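PDB 2QQZ: glyoxalase family protein, putative from Bacillus anthracis str., which is of unknown function but belongs to the glyoxalase, bleomycin resistance protein and dioxygenase superfamily, whose members often bind a metal ion in a paired-module fold. Local coordinates for the interface of chains A and B. Residues are numbered along the deposited sequence; one frame, centred on the assembly and turned at random. Chains: chain A/B, Glyoxalase family protein, putative.

The interface of chains A and B. Residues chain A 11, 14, 75-78; chain B 10-15.
A:Pro76, A:Ala77 and A:Phe78 of strand 76-80 pair antiparallel with B:Val14, B:His13 and B:Ile11 of strand 8-18, and the loop residue A:His75 just before them extends the ladder by one bond. B:Gln15 N gives its hydrogen to A:His75 O at 2.9 Å, and A:Ala77 N reaches B:His13 O at 2.8 Å. A:Ala77 O takes the amide of B:Asp12 (O to N 2.7 Å) and, more weakly, that of B:His13. The doubled grip falls where B:Asp12 takes near-helical backbone angles (phi -84°, psi -46°), the pattern of a classic beta-bulge.

On one side of this ladder the methyl CB of A:Ala77 sits over a face of the B:His13 imidazole, off-centre toward CE1 and NE2, 3.5 Å from the ring centroid. With CG between its backbone N and carbonyl carbon (chi1 67°), the B:His13 side chain leans toward A:Ala77, which brings the ring under that methyl. Its ND1 donates to the carboxylate oxygen OD2 of B:Asp12 at 2.8 Å, almost in the ring plane and on the anti side of the carboxylate, a bond that should fix the ring's rotation beneath the methyl. Further along, the extended B:Gln15 brings its amide oxygen OE1 over the ND1-CE1 side of the A:His75 ring, well off its plane, 3.1 Å from ND1; any hydrogen bond here, with ND1 as donor, is bent and probably weak. Amide and imidazole planes stand nearly perpendicular.

The opposite side is apolar. B:Ile11 lies alongside A:Phe78, its CG1 3.7 Å from ring atom CE1, while its CD1 meets the A:Val14 methyls tip to tip. A:Ile11 lies roughly perpendicular to B:Ile11 and sets its CD1 3.9 Å from CG2 of B:Val14. A:Val14 and B:Val14 pass antiparallel, CG1 of the first tightly packed against CG2 of the second.

With its two-fold twin, this cross-chain strand pairing and its hydrophobic filling join the two copies into what is plausibly the dimer common in this superfamily.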
# COMPACT_ATOMS: atom_id res chain seq x y z
N ILE A 11 5.77 -3.17 5.61
CA ILE A 11 5.57 -2.78 4.21
C ILE A 11 6.85 -2.08 3.77
O ILE A 11 7.27 -1.10 4.36
CB ILE A 11 4.33 -1.82 4.07
CG1 ILE A 11 3.08 -2.59 4.47
CG2 ILE A 11 4.17 -1.24 2.63
CD1 ILE A 11 1.84 -1.69 4.71
N VAL A 14 4.62 0.63 -1.52
CA VAL A 14 3.40 0.39 -2.29
C VAL A 14 3.63 0.82 -3.73
O VAL A 14 4.29 1.84 -4.02
CB VAL A 14 2.16 1.13 -1.69
CG1 VAL A 14 1.81 0.54 -0.36
CG2 VAL A 14 2.41 2.69 -1.56
N HIS A 75 -6.53 1.61 -1.34
CA HIS A 75 -5.50 2.60 -1.41
C HIS A 75 -4.47 2.44 -0.26
O HIS A 75 -4.75 1.73 0.72
CB HIS A 75 -6.18 3.98 -1.30
CG HIS A 75 -6.87 4.19 0.01
ND1 HIS A 75 -8.13 3.69 0.28
CD2 HIS A 75 -6.46 4.81 1.14
CE1 HIS A 75 -8.48 4.01 1.51
NE2 HIS A 75 -7.48 4.67 2.06
N PRO A 76 -3.29 3.06 -0.40
CA PRO A 76 -2.34 3.26 0.68
C PRO A 76 -2.73 4.47 1.58
O PRO A 76 -3.29 5.50 1.08
CB PRO A 76 -1.02 3.57 -0.08
CG PRO A 76 -1.55 4.26 -1.35
CD PRO A 76 -2.78 3.58 -1.68
N ALA A 77 -2.38 4.34 2.87
CA ALA A 77 -2.64 5.38 3.88
C ALA A 77 -1.32 5.79 4.54
O ALA A 77 -0.57 4.96 5.06
CB ALA A 77 -3.69 4.94 4.90
N PHE A 78 -1.04 7.09 4.44
CA PHE A 78 0.20 7.72 4.92
C PHE A 78 -0.03 8.41 6.23
O PHE A 78 -1.03 9.09 6.40
CB PHE A 78 0.72 8.71 3.90
CG PHE A 78 1.03 8.08 2.61
CD1 PHE A 78 2.25 7.44 2.43
CD2 PHE A 78 0.12 8.08 1.58
CE1 PHE A 78 2.56 6.83 1.20
CE2 PHE A 78 0.42 7.45 0.37
CZ PHE A 78 1.63 6.84 0.19
N GLY B 10 5.43 8.20 6.84
CA GLY B 10 5.58 6.83 6.35
C GLY B 10 4.24 6.28 5.96
O GLY B 10 3.21 7.01 6.00
N ILE B 11 4.22 4.99 5.61
CA ILE B 11 2.97 4.30 5.26
C ILE B 11 2.40 3.70 6.56
O ILE B 11 3.11 2.96 7.24
CB ILE B 11 3.20 3.16 4.24
CG1 ILE B 11 3.70 3.73 2.92
CG2 ILE B 11 1.88 2.41 3.96
CD1 ILE B 11 4.30 2.65 1.87
N ASP B 12 1.17 4.05 6.92
CA ASP B 12 0.57 3.52 8.16
C ASP B 12 -0.02 2.15 7.83
O ASP B 12 0.13 1.17 8.59
CB ASP B 12 -0.55 4.44 8.66
CG ASP B 12 -1.19 3.91 9.92
OD1 ASP B 12 -0.73 4.32 10.98
OD2 ASP B 12 -2.10 3.04 9.86
N HIS B 13 -0.74 2.09 6.71
CA HIS B 13 -1.34 0.85 6.31
C HIS B 13 -1.71 0.92 4.85
O HIS B 13 -1.66 1.99 4.17
CB HIS B 13 -2.59 0.51 7.20
CG HIS B 13 -3.74 1.46 7.02
ND1 HIS B 13 -3.91 2.58 7.79
CD2 HIS B 13 -4.80 1.42 6.17
CE1 HIS B 13 -5.03 3.20 7.44
NE2 HIS B 13 -5.57 2.53 6.43
N VAL B 14 -2.01 -0.26 4.31
CA VAL B 14 -2.58 -0.37 3.01
C VAL B 14 -3.92 -1.08 3.17
O VAL B 14 -4.11 -1.98 4.02
CB VAL B 14 -1.63 -1.09 2.04
CG1 VAL B 14 -2.29 -1.34 0.69
CG2 VAL B 14 -0.38 -0.27 1.86
N GLN B 15 -4.85 -0.62 2.35
CA GLN B 15 -6.15 -1.21 2.28
C GLN B 15 -6.24 -2.05 1.02
O GLN B 15 -5.91 -1.58 -0.07
CB GLN B 15 -7.19 -0.14 2.35
CG GLN B 15 -8.58 -0.73 2.24
CD GLN B 15 -9.59 0.35 2.22
OE1 GLN B 15 -9.63 1.17 1.30
NE2 GLN B 15 -10.39 0.41 3.26